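Local coordinates for protein lipocalin (Argas monolakensis, PDB 3BRN) that binds serotonin inside its beta barrel and probably acts as a biogenic-amine-binding protein of a soft tick, at residues 12-15 with 16-19; 132-135 with 136-140; 32-35 with 36-39; 48-51 with 52-56. All coordinates share one frame; numbering follows the deposited sequence.

How the contacts relate
Contacts 1 and 4 sit on the same side of the barrel and touch: the ring of Tyr16 lies beside Leu50 and Ser51, and Val19 meets Leu50. Contact 1, half buried, starts helix 15-20 and reaches the serotonin pocket; contact 4 is a surface turn leading into strand 55-64, with Leu50 as its buried residue. Contact 2 is a turn-by-turn helical contact on helix 131-140, held by regular backbone bonds and packed along one flank against strands. Contact 3, a surface loop opposite contacts 1 and 4, relies instead on a bridging water and methyl packing. Ala140 of contact 2 meets Thr33 of contact 3, joining the helix to that loop.

Contact 1 (12-15 with 16-19); sequences PFQA and YKSV. With SRO (serotonin), chain C.
The amide of Gln14 and the ring of Tyr16 run side by side in the same direction, their planes 77° apart, and NE2 of Gln14 comes within 3.9 Å of CE1 of Tyr16 on an oblique line. One ring face carries CG of Lys17, 3.8 Å above the plane and shifted toward the rim. Tyr16 holds its CG between the backbone N and the carbonyl carbon (chi1 81°), an unusual setting within a helix, and this lays the ring back along Gln14. From its other branch, OE1 of Gln14 closes on the aliphatic end of Lys17, 3.0 Å from CD. Below these side chains the helix starts just after Gln14, its N-cap residue, whose O accepts Ser18 N at 3.0 Å. Ala15 O receives Val19 N at 2.9 Å, with a nearly straight N-H (168°). Ala15 and Val19 also pack on Val77 and Ile82 of the barrel wall. From the same turn, Ser18 O accepts from NZ of serotonin at 2.8 Å, and Asp106 OD2 also hydrogen-bonds the ligand, probably at the amine. In this short helix a carbonyl near the C-terminal end, together with a nearby carboxylate, would be consistent with favouring a positively charged amine.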
ATOM      1  N   PRO A  12      15.783   6.552   7.534  1.00 48.77           N
ATOM      2  CA  PRO A  12      14.475   6.939   7.024  1.00 43.91           C
ATOM      3  C   PRO A  12      13.948   5.944   5.998  1.00 39.18           C
ATOM      4  O   PRO A  12      14.658   5.025   5.591  1.00 35.07           O
ATOM      5  CB  PRO A  12      14.738   8.294   6.364  1.00 46.87           C
ATOM      6  CG  PRO A  12      16.208   8.284   6.049  1.00 47.56           C
ATOM      7  CD  PRO A  12      16.849   7.491   7.141  1.00 49.68           C
ATOM      8  N   PHE A  13      12.697   6.137   5.595  1.00 36.90           N
ATOM      9  CA  PHE A  13      12.069   5.286   4.594  1.00 37.56           C
ATOM     10  C   PHE A  13      11.752   6.075   3.328  1.00 35.46           C
ATOM     11  O   PHE A  13      11.137   7.141   3.385  1.00 37.79           O
ATOM     12  CB  PHE A  13      10.794   4.651   5.152  1.00 30.12           C
ATOM     13  CG  PHE A  13      11.042   3.664   6.257  1.00 35.70           C
ATOM     14  CD1 PHE A  13      11.418   2.363   5.970  1.00 32.20           C
ATOM     15  CD2 PHE A  13      10.901   4.038   7.583  1.00 28.42           C
ATOM     16  CE1 PHE A  13      11.647   1.452   6.984  1.00 34.25           C
ATOM     17  CE2 PHE A  13      11.128   3.132   8.601  1.00 27.44           C
ATOM     18  CZ  PHE A  13      11.502   1.837   8.301  1.00 28.97           C
ATOM     19  N   GLN A  14      12.176   5.541   2.190  1.00 32.62           N
ATOM     20  CA  GLN A  14      12.143   6.273   0.926  1.00 31.26           C
ATOM     21  C   GLN A  14      10.938   5.857   0.082  1.00 37.25           C
ATOM     22  O   GLN A  14      10.849   4.707  -0.346  1.00 33.21           O
ATOM     23  CB  GLN A  14      13.440   6.040   0.149  1.00 37.84           C
ATOM     24  CG  GLN A  14      14.679   6.474   0.908  1.00 40.94           C
ATOM     25  CD  GLN A  14      15.957   6.032   0.231  1.00 56.17           C
ATOM     26  OE1 GLN A  14      16.377   4.882   0.371  1.00 63.10           O
ATOM     27  NE2 GLN A  14      16.611   6.959  -0.470  1.00 41.66           N
ATOM     28  N   ALA A  15      10.003   6.792  -0.100  1.00 27.00           N
ATOM     29  CA  ALA A  15       8.810   6.595  -0.900  1.00 32.35           C
ATOM     30  C   ALA A  15       8.999   6.037  -2.314  1.00 33.44           C
ATOM     31  O   ALA A  15       8.246   5.168  -2.730  1.00 34.52           O
ATOM     32  CB  ALA A  15       7.959   7.860  -0.912  1.00 36.88           C
ATOM     33  N   TYR A  16       9.955   6.547  -3.085  1.00 32.80           N
ATOM     34  CA  TYR A  16      10.138   5.984  -4.418  1.00 35.19           C
ATOM     35  C   TYR A  16      10.499   4.488  -4.364  1.00 35.46           C
ATOM     36  O   TYR A  16       9.971   3.703  -5.139  1.00 38.24           O
ATOM     37  CB  TYR A  16      11.139   6.795  -5.264  1.00 33.99           C
ATOM     38  CG  TYR A  16      12.576   6.500  -4.979  1.00 28.57           C
ATOM     39  CD1 TYR A  16      13.269   7.215  -4.010  1.00 33.58           C
ATOM     40  CD2 TYR A  16      13.294   5.613  -5.775  1.00 36.74           C
ATOM     41  CE1 TYR A  16      14.607   6.999  -3.793  1.00 45.78           C
ATOM     42  CE2 TYR A  16      14.632   5.385  -5.555  1.00 35.50           C
ATOM     43  CZ  TYR A  16      15.282   6.080  -4.560  1.00 39.01           C
ATOM     44  OH  TYR A  16      16.604   5.834  -4.291  1.00 43.31           O
ATOM     45  N   LYS A  17      11.304   4.083  -3.383  1.00 31.91           N
ATOM     46  CA  LYS A  17      11.623   2.667  -3.205  1.00 32.76           C
ATOM     47  C   LYS A  17      10.418   1.840  -2.758  1.00 33.14           C
ATOM     48  O   LYS A  17      10.262   0.691  -3.161  1.00 32.31           O
ATOM     49  CB  LYS A  17      12.786   2.485  -2.226  1.00 32.48           C
ATOM     50  CG  LYS A  17      14.150   2.772  -2.824  1.00 32.38           C
ATOM     51  CD  LYS A  17      15.087   3.337  -1.791  1.00 31.75           C
ATOM     52  CE  LYS A  17      16.516   3.337  -2.285  1.00 50.98           C
ATOM     53  NZ  LYS A  17      17.196   2.058  -1.962  1.00 60.38           N
ATOM     54  N   SER A  18       9.588   2.398  -1.885  1.00 31.91           N
ATOM     55  CA  SER A  18       8.361   1.730  -1.500  1.00 31.15           C
ATOM     56  C   SER A  18       7.423   1.542  -2.712  1.00 29.93           C
ATOM     57  O   SER A  18       6.856   0.469  -2.923  1.00 34.70           O
ATOM     58  CB  SER A  18       7.640   2.530  -0.399  1.00 23.26           C
ATOM     59  OG  SER A  18       6.363   1.966  -0.157  1.00 36.87           O
ATOM     60  N   VAL A  19       7.209   2.612  -3.463  1.00 27.64           N
ATOM     61  CA  VAL A  19       6.281   2.588  -4.590  1.00 32.11           C
ATOM     62  C   VAL A  19       6.786   1.687  -5.731  1.00 35.90           C
ATOM     63  O   VAL A  19       6.000   1.011  -6.390  1.00 34.02           O
ATOM     64  CB  VAL A  19       6.027   4.015  -5.117  1.00 36.30           C
ATOM     65  CG1 VAL A  19       5.230   3.992  -6.427  1.00 30.30           C
ATOM     66  CG2 VAL A  19       5.358   4.874  -4.039  1.00 28.79           C
TER
HETATM   67  OH  SRO C 158       1.365   4.164  -6.029  1.00 30.72           O
HETATM   68  CZ3 SRO C 158       0.942   4.090  -4.724  1.00 20.96           C
HETATM   69  CH2 SRO C 158       0.096   5.097  -4.266  1.00 22.30           C
HETATM   70  CZ2 SRO C 158      -0.465   5.018  -2.989  1.00 29.99           C
HETATM   71  CE2 SRO C 158      -0.083   3.946  -2.198  1.00 20.32           C
HETATM   72  NE1 SRO C 158      -0.353   3.565  -0.923  1.00 19.00           N
HETATM   73  CD1 SRO C 158       0.281   2.397  -0.661  1.00 18.43           C
HETATM   74  CG  SRO C 158       1.012   2.025  -1.790  1.00 20.61           C
HETATM   75  CD2 SRO C 158       0.790   3.018  -2.741  1.00 25.20           C
HETATM   76  CE3 SRO C 158       1.275   3.098  -3.954  1.00 28.32           C
HETATM   77  CB  SRO C 158       1.897   0.809  -1.913  1.00 25.24           C
HETATM   78  CA  SRO C 158       3.374   1.232  -2.046  1.00 24.56           C
HETATM   79  NZ  SRO C 158       4.177   0.039  -2.332  1.00 24.95           N

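Contact 2 (132-135 with 136-140); sequences CDTK and FAQVA
Lys135 reaches along the helix to Val139, one turn ahead, and its aliphatic chain makes the closest contact between side chains here. Its CB lies 3.1 Å from Phe136 N, the next residue's amide, and CG stays near the same nitrogen at 3.7 Å. The CG sits opposite the backbone N (chi1 173°), and a bend at chi2 (74°) swings the rest of the chain forward, after which it runs straight. This brings CE to 3.8 Å from CG1 of Val139, the two side chains passing at a slant. The lysine also leans on Phe9, Phe99 and Val107, so its methylenes are used as packing surface. Below it the backbone keeps the usual helical ladder: Phe136 N gives its hydrogen to Cys132 O at 2.9 Å, and Val139 N to Lys135 O at 3.0 Å. The ring of Phe136 turns away from these bonds and takes CB of Ala140 over one face, 4.1 Å above the plane and near the rim. The carboxylate of Asp133 takes a salt bridge from Lys31 NZ through OD1 and a hydrogen bond from Tyr129 N through OD2. Cys132 is tied to Cys105 by a disulfide, while Cys132, Phe136 and Val139 rest on strand 115-120. A helix with one flank against the outer wall of the barrel and the other toward solvent matches the C-terminal helix characteristic of the lipocalin fold.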
ATOM      1  N   CYS A 132       6.323  -6.343   8.925  1.00 36.25           N
ATOM      2  CA  CYS A 132       5.237  -5.410   8.696  1.00 42.40           C
ATOM      3  C   CYS A 132       4.091  -5.669   9.639  1.00 38.67           C
ATOM      4  O   CYS A 132       3.394  -4.741  10.005  1.00 38.07           O
ATOM      5  CB  CYS A 132       4.748  -5.444   7.259  1.00 42.67           C
ATOM      6  SG  CYS A 132       5.891  -4.701   6.101  1.00 53.05           S
ATOM      7  N   ASP A 133       3.861  -6.913   9.958  1.00 37.33           N
ATOM      8  CA  ASP A 133       2.827  -7.248  10.895  1.00 37.44           C
ATOM      9  C   ASP A 133       3.193  -6.651  12.245  1.00 34.45           C
ATOM     10  O   ASP A 133       2.412  -6.058  12.881  1.00 32.99           O
ATOM     11  CB  ASP A 133       2.669  -8.745  11.003  1.00 37.43           C
ATOM     12  CG  ASP A 133       1.482  -9.268  10.252  1.00 41.87           C
ATOM     13  OD1 ASP A 133       0.540  -8.534  10.039  1.00 45.55           O
ATOM     14  OD2 ASP A 133       1.504 -10.444   9.898  1.00 46.85           O
ATOM     15  N   THR A 134       4.425  -6.824  12.651  1.00 35.65           N
ATOM     16  CA  THR A 134       4.884  -6.263  13.909  1.00 30.60           C
ATOM     17  C   THR A 134       4.727  -4.743  13.952  1.00 34.18           C
ATOM     18  O   THR A 134       4.436  -4.175  15.003  1.00 33.48           O
ATOM     19  CB  THR A 134       6.357  -6.634  14.196  1.00 33.51           C
ATOM     20  OG1 THR A 134       6.508  -8.060  14.179  1.00 38.05           O
ATOM     21  CG2 THR A 134       6.788  -6.097  15.545  1.00 33.65           C
ATOM     22  N   LYS A 135       5.025  -4.076  12.843  1.00 29.53           N
ATOM     23  CA  LYS A 135       4.998  -2.615  12.817  1.00 30.07           C
ATOM     24  C   LYS A 135       3.554  -2.137  12.807  1.00 28.73           C
ATOM     25  O   LYS A 135       3.196  -1.163  13.481  1.00 29.01           O
ATOM     26  CB  LYS A 135       5.756  -2.084  11.596  1.00 27.49           C
ATOM     27  CG  LYS A 135       5.641  -0.580  11.374  1.00 34.69           C
ATOM     28  CD  LYS A 135       6.482   0.201  12.378  1.00 31.29           C
ATOM     29  CE  LYS A 135       6.260   1.708  12.197  1.00 32.53           C
ATOM     30  NZ  LYS A 135       7.212   2.459  13.087  1.00 28.86           N
ATOM     31  N   PHE A 136       2.734  -2.799  11.999  1.00 27.99           N
ATOM     32  CA  PHE A 136       1.330  -2.411  11.894  1.00 28.47           C
ATOM     33  C   PHE A 136       0.636  -2.565  13.252  1.00 28.00           C
ATOM     34  O   PHE A 136      -0.089  -1.656  13.702  1.00 31.35           O
ATOM     35  CB  PHE A 136       0.626  -3.221  10.782  1.00 29.65           C
ATOM     36  CG  PHE A 136      -0.854  -2.943  10.675  1.00 31.89           C
ATOM     37  CD1 PHE A 136      -1.303  -1.764  10.096  1.00 31.60           C
ATOM     38  CD2 PHE A 136      -1.779  -3.794  11.260  1.00 32.00           C
ATOM     39  CE1 PHE A 136      -2.665  -1.457  10.037  1.00 30.54           C
ATOM     40  CE2 PHE A 136      -3.146  -3.495  11.217  1.00 36.44           C
ATOM     41  CZ  PHE A 136      -3.577  -2.316  10.594  1.00 28.30           C
ATOM     42  N   ALA A 137       0.936  -3.654  13.948  1.00 36.24           N
ATOM     43  CA  ALA A 137       0.425  -3.857  15.314  1.00 37.86           C
ATOM     44  C   ALA A 137       0.863  -2.749  16.249  1.00 40.09           C
ATOM     45  O   ALA A 137       0.062  -2.252  17.042  1.00 40.43           O
ATOM     46  CB  ALA A 137       0.847  -5.225  15.873  1.00 38.14           C
ATOM     47  N   GLN A 138       2.128  -2.336  16.156  1.00 41.17           N
ATOM     48  CA  GLN A 138       2.595  -1.232  16.995  1.00 37.60           C
ATOM     49  C   GLN A 138       1.809   0.047  16.791  1.00 36.29           C
ATOM     50  O   GLN A 138       1.432   0.693  17.759  1.00 39.92           O
ATOM     51  CB  GLN A 138       4.092  -0.964  16.812  1.00 36.16           C
ATOM     52  CG  GLN A 138       4.949  -1.639  17.849  1.00 47.01           C
ATOM     53  CD  GLN A 138       6.434  -1.429  17.619  1.00 61.31           C
ATOM     54  OE1 GLN A 138       6.797  -0.256  17.105  1.00 65.72           O
ATOM     55  NE2 GLN A 138       7.241  -2.336  17.840  1.00 42.68           N
ATOM     56  N   VAL A 139       1.735   0.518  15.550  1.00 36.60           N
ATOM     57  CA  VAL A 139       1.082   1.792  15.283  1.00 34.55           C
ATOM     58  C   VAL A 139      -0.435   1.752  15.413  1.00 37.17           C
ATOM     59  O   VAL A 139      -1.056   2.750  15.757  1.00 44.84           O
ATOM     60  CB  VAL A 139       1.502   2.413  13.927  1.00 35.49           C
ATOM     61  CG1 VAL A 139       2.994   2.676  13.927  1.00 31.26           C
ATOM     62  CG2 VAL A 139       1.092   1.503  12.718  1.00 35.84           C
ATOM     63  N   ALA A 140      -1.027   0.599  15.138  1.00 35.40           N
ATOM     64  CA  ALA A 140      -2.476   0.466  15.150  1.00 41.83           C
ATOM     65  C   ALA A 140      -2.961   0.475  16.588  1.00 42.07           C
ATOM     66  O   ALA A 140      -4.025   1.021  16.890  1.00 41.03           O
ATOM     67  CB  ALA A 140      -2.908  -0.818  14.451  1.00 42.49           C
TER

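Contact 3 (32-35 with 36-39); sequences TTKP and GTPE
Thr32 and Thr37 point their side-chain ends at each other across the loop, methyl CG2 of Thr32 meeting OG1 of Thr37 at 3.6 Å. In Thr32, OG1 is opposite the backbone N (chi1 178°) and turns back to accept Lys34 N at 3.0 Å, an ST turn that leaves the methyl facing Thr37. Thr37 differs: its hydroxyl stands between its own N and carbonyl carbon (chi1 66°), with CG2 directed to Lys34. That methyl lies obliquely across the lysine chain, 3.9 Å from CG and 4.0 Å from CE of Lys34, which is fully extended and ends in a salt bridge with Asp112. Gly36, with its positive phi of 85°, carries the chain round the bend after Pro35. Inside the bend a water donates to Lys34 O at 2.7 Å and accepts from Thr37 N at 2.8 Å, so the two backbone groups are joined through it. The hydroxyl of Thr37 is hydrogen-bonded to OG1 of Thr148, while Thr32 meets His146 through its backbone. Lacking a direct polar link, the two halves of the loop meet through methyl contacts and the bridging water, which with the anchors on neighbouring segments probably help to set its shape.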
ATOM      1  N   THR A  32      -6.471  -2.218   7.412  1.00 31.17           N
ATOM      2  CA  THR A  32      -6.520  -0.771   7.651  1.00 35.67           C
ATOM      3  C   THR A  32      -7.295  -0.470   8.935  1.00 33.93           C
ATOM      4  O   THR A  32      -8.101  -1.290   9.385  1.00 32.01           O
ATOM      5  CB  THR A  32      -7.131  -0.005   6.427  1.00 31.12           C
ATOM      6  OG1 THR A  32      -7.200   1.397   6.710  1.00 34.29           O
ATOM      7  CG2 THR A  32      -8.540  -0.510   6.093  1.00 32.33           C
ATOM      8  N   THR A  33      -6.975   0.651   9.583  1.00 34.97           N
ATOM      9  CA  THR A  33      -7.776   1.122  10.712  1.00 30.51           C
ATOM     10  C   THR A  33      -8.918   2.021  10.240  1.00 36.45           C
ATOM     11  O   THR A  33      -9.652   2.571  11.055  1.00 34.70           O
ATOM     12  CB  THR A  33      -6.922   1.879  11.766  1.00 32.73           C
ATOM     13  OG1 THR A  33      -6.279   3.000  11.143  1.00 30.88           O
ATOM     14  CG2 THR A  33      -5.847   0.931  12.369  1.00 28.54           C
ATOM     15  N   LYS A  34      -9.022   2.250   8.933  1.00 34.24           N
ATOM     16  CA  LYS A  34     -10.167   3.008   8.433  1.00 35.95           C
ATOM     17  C   LYS A  34     -11.267   2.030   7.992  1.00 41.72           C
ATOM     18  O   LYS A  34     -11.008   1.132   7.184  1.00 38.35           O
ATOM     19  CB  LYS A  34      -9.750   3.896   7.251  1.00 38.25           C
ATOM     20  CG  LYS A  34     -10.913   4.527   6.486  1.00 33.30           C
ATOM     21  CD  LYS A  34     -10.406   5.492   5.424  1.00 37.05           C
ATOM     22  CE  LYS A  34     -11.468   5.776   4.360  1.00 54.57           C
ATOM     23  NZ  LYS A  34     -10.924   6.613   3.241  1.00 61.67           N
ATOM     24  N   PRO A  35     -12.497   2.220   8.497  1.00 39.34           N
ATOM     25  CA  PRO A  35     -13.620   1.373   8.105  1.00 44.53           C
ATOM     26  C   PRO A  35     -14.237   1.806   6.772  1.00 44.78           C
ATOM     27  O   PRO A  35     -14.005   2.927   6.308  1.00 47.60           O
ATOM     28  CB  PRO A  35     -14.621   1.588   9.247  1.00 48.08           C
ATOM     29  CG  PRO A  35     -14.376   3.001   9.668  1.00 47.17           C
ATOM     30  CD  PRO A  35     -12.897   3.251   9.470  1.00 46.27           C
ATOM     31  N   GLY A  36     -14.894   0.864   6.099  1.00 51.74           N
ATOM     32  CA  GLY A  36     -15.646   1.160   4.884  1.00 46.08           C
ATOM     33  C   GLY A  36     -14.849   1.179   3.595  1.00 49.44           C
ATOM     34  O   GLY A  36     -15.342   1.649   2.569  1.00 47.66           O
ATOM     35  N   THR A  37     -13.627   0.660   3.615  1.00 45.18           N
ATOM     36  CA  THR A  37     -12.830   0.662   2.389  1.00 52.12           C
ATOM     37  C   THR A  37     -13.235  -0.474   1.427  1.00 52.21           C
ATOM     38  O   THR A  37     -13.654  -1.548   1.863  1.00 54.17           O
ATOM     39  CB  THR A  37     -11.298   0.711   2.665  1.00 45.67           C
ATOM     40  OG1 THR A  37     -10.871  -0.492   3.312  1.00 50.61           O
ATOM     41  CG2 THR A  37     -10.981   1.881   3.582  1.00 50.74           C
ATOM     42  N   PRO A  38     -13.198  -0.204   0.113  1.00 52.09           N
ATOM     43  CA  PRO A  38     -13.625  -1.208  -0.869  1.00 51.63           C
ATOM     44  C   PRO A  38     -12.830  -2.514  -0.735  1.00 51.95           C
ATOM     45  O   PRO A  38     -11.627  -2.480  -0.499  1.00 50.66           O
ATOM     46  CB  PRO A  38     -13.321  -0.538  -2.214  1.00 53.12           C
ATOM     47  CG  PRO A  38     -13.163   0.921  -1.912  1.00 55.24           C
ATOM     48  CD  PRO A  38     -12.641   1.002  -0.519  1.00 53.42           C
ATOM     49  N   GLU A  39     -13.522  -3.650  -0.804  1.00 46.85           N
ATOM     50  CA  GLU A  39     -12.880  -4.964  -0.774  1.00 44.80           C
ATOM     51  C   GLU A  39     -11.864  -5.067  -1.907  1.00 40.88           C
ATOM     52  O   GLU A  39     -12.079  -4.516  -2.986  1.00 37.29           O
ATOM     53  CB  GLU A  39     -13.944  -6.071  -0.943  1.00 49.99           C
ATOM     54  CG  GLU A  39     -14.952  -5.772  -2.056  1.00 46.83           C
ATOM     55  CD  GLU A  39     -15.863  -6.955  -2.443  1.00 54.44           C
ATOM     56  OE1 GLU A  39     -16.089  -7.887  -1.628  1.00 41.06           O
ATOM     57  OE2 GLU A  39     -16.402  -6.911  -3.573  1.00 48.36           O
TER
HETATM   58  O   HOH W   1     -12.264  -0.758   5.677  1.00 36.18           O

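Contact 4 (48-51 with 52-56); sequences NTLS and EGQST
Gln54 folds its side chain back over Ser51 because CG lies opposite its own carbonyl carbon (chi1 -67°) and the chain then runs on straight. The amide oxygen OE1 thereby accepts the backbone N of Ser51 at 3.0 Å, the donor standing above the amide plane, 52° out of it. The same amide crowds OG of Ser51 too closely in the model, so its exact position is doubtful. In the other direction Gln54 N gives a weak bond to Ser51 O at 3.4 Å, closing a type II turn. Gly53, with phi 80°, takes the third position of that turn, where a positive phi is usual. Leu50 packs from the inner side: its CD2 slides past Gln54, 3.6 Å from CB, and its CG lies 4.0 Å from CG2 of Thr56, whose OG1 lies anti to the backbone N and so leaves the methyl between N and the carbonyl carbon. Leu50 also meets Val19 and Val77, and its side chain is about 7 Å from serotonin. At the outer end OE2 of Glu52 is hydrogen-bonded to Gly79 N. Beyond the turn, Gln54 and Thr56 pair by backbone bonds with Val77 and Val75, which starts strand 55-64. The type II turn thus ends the loop that connects the antiparallel strands 42-44 and 55-64 of the lipocalin barrel, beside helix 15-20 and near the amine pocket.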
ATOM      1  N   ASN A  48       6.949   2.410 -15.099  1.00 53.08           N
ATOM      2  CA  ASN A  48       8.353   2.780 -15.205  1.00 54.19           C
ATOM      3  C   ASN A  48       8.956   3.138 -13.846  1.00 53.63           C
ATOM      4  O   ASN A  48       8.256   3.612 -12.947  1.00 52.54           O
ATOM      5  CB  ASN A  48       8.517   3.935 -16.189  1.00 53.07           C
ATOM      6  CG  ASN A  48       7.417   4.962 -16.062  1.00 60.28           C
ATOM      7  OD1 ASN A  48       6.368   4.696 -15.468  1.00 61.30           O
ATOM      8  ND2 ASN A  48       7.639   6.139 -16.636  1.00 64.55           N
ATOM      9  N   THR A  49      10.241   2.842 -13.684  1.00 49.35           N
ATOM     10  CA  THR A  49      10.923   3.075 -12.418  1.00 47.77           C
ATOM     11  C   THR A  49      10.885   4.539 -11.972  1.00 45.39           C
ATOM     12  O   THR A  49      11.023   5.455 -12.786  1.00 40.48           O
ATOM     13  CB  THR A  49      12.360   2.537 -12.445  1.00 46.33           C
ATOM     14  OG1 THR A  49      12.324   1.114 -12.620  1.00 47.85           O
ATOM     15  CG2 THR A  49      13.076   2.852 -11.142  1.00 48.49           C
ATOM     16  N   LEU A  50      10.444   4.739 -10.734  1.00 43.48           N
ATOM     17  CA  LEU A  50      10.458   6.051 -10.102  1.00 39.11           C
ATOM     18  C   LEU A  50      11.806   6.285  -9.442  1.00 41.25           C
ATOM     19  O   LEU A  50      12.413   5.354  -8.910  1.00 40.76           O
ATOM     20  CB  LEU A  50       9.383   6.126  -9.015  1.00 42.67           C
ATOM     21  CG  LEU A  50       8.013   6.693  -9.372  1.00 41.71           C
ATOM     22  CD1 LEU A  50       7.098   6.632  -8.129  1.00 44.98           C
ATOM     23  CD2 LEU A  50       8.172   8.121  -9.866  1.00 37.40           C
ATOM     24  N   SER A  51      12.281   7.522  -9.524  1.00 37.11           N
ATOM     25  CA  SER A  51      13.433   7.967  -8.761  1.00 41.09           C
ATOM     26  C   SER A  51      12.919   9.124  -7.920  1.00 38.00           C
ATOM     27  O   SER A  51      11.776   9.517  -8.065  1.00 32.44           O
ATOM     28  CB  SER A  51      14.564   8.427  -9.686  1.00 40.47           C
ATOM     29  OG  SER A  51      14.095   9.391 -10.610  1.00 40.91           O
ATOM     30  N   GLU A  52      13.757   9.648  -7.034  1.00 40.25           N
ATOM     31  CA  GLU A  52      13.336  10.665  -6.063  1.00 34.97           C
ATOM     32  C   GLU A  52      12.739  11.917  -6.703  1.00 37.34           C
ATOM     33  O   GLU A  52      13.330  12.504  -7.614  1.00 37.02           O
ATOM     34  CB  GLU A  52      14.526  11.058  -5.174  1.00 39.12           C
ATOM     35  CG  GLU A  52      14.221  12.146  -4.162  1.00 38.48           C
ATOM     36  CD  GLU A  52      13.324  11.650  -3.049  1.00 36.76           C
ATOM     37  OE1 GLU A  52      13.074  10.430  -3.008  1.00 49.92           O
ATOM     38  OE2 GLU A  52      12.869  12.473  -2.232  1.00 44.12           O
ATOM     39  N   GLY A  53      11.638  12.394  -6.134  1.00 34.11           N
ATOM     40  CA  GLY A  53      11.004  13.642  -6.576  1.00 39.26           C
ATOM     41  C   GLY A  53      10.124  13.589  -7.821  1.00 34.89           C
ATOM     42  O   GLY A  53       9.548  14.597  -8.223  1.00 37.88           O
ATOM     43  N   GLN A  54      10.029  12.422  -8.443  1.00 36.79           N
ATOM     44  CA  GLN A  54       9.312  12.301  -9.710  1.00 40.32           C
ATOM     45  C   GLN A  54       7.821  12.054  -9.535  1.00 40.15           C
ATOM     46  O   GLN A  54       7.370  11.652  -8.453  1.00 39.24           O
ATOM     47  CB  GLN A  54       9.923  11.207 -10.587  1.00 44.36           C
ATOM     48  CG  GLN A  54      11.311  11.526 -11.085  1.00 46.98           C
ATOM     49  CD  GLN A  54      11.864  10.459 -12.005  1.00 56.75           C
ATOM     50  OE1 GLN A  54      11.441   9.219 -11.798  1.00 49.89           O
ATOM     51  NE2 GLN A  54      12.660  10.750 -12.896  1.00 46.08           N
ATOM     52  N   SER A  55       7.060  12.411 -10.568  1.00 36.60           N
ATOM     53  CA  SER A  55       5.627  12.122 -10.648  1.00 38.64           C
ATOM     54  C   SER A  55       5.420  11.123 -11.758  1.00 39.02           C
ATOM     55  O   SER A  55       6.181  11.094 -12.725  1.00 42.37           O
ATOM     56  CB  SER A  55       4.838  13.389 -10.963  1.00 36.98           C
ATOM     57  OG  SER A  55       4.870  14.290  -9.874  1.00 41.67           O
ATOM     58  N   THR A  56       4.389  10.301 -11.634  1.00 36.23           N
ATOM     59  CA  THR A  56       4.132   9.280 -12.643  1.00 47.21           C
ATOM     60  C   THR A  56       2.700   8.793 -12.507  1.00 45.99           C
ATOM     61  O   THR A  56       2.037   9.095 -11.517  1.00 40.89           O
ATOM     62  CB  THR A  56       5.092   8.078 -12.487  1.00 47.54           C
ATOM     63  OG1 THR A  56       5.178   7.354 -13.722  1.00 47.74           O
ATOM     64  CG2 THR A  56       4.604   7.142 -11.385  1.00 45.71           C
TER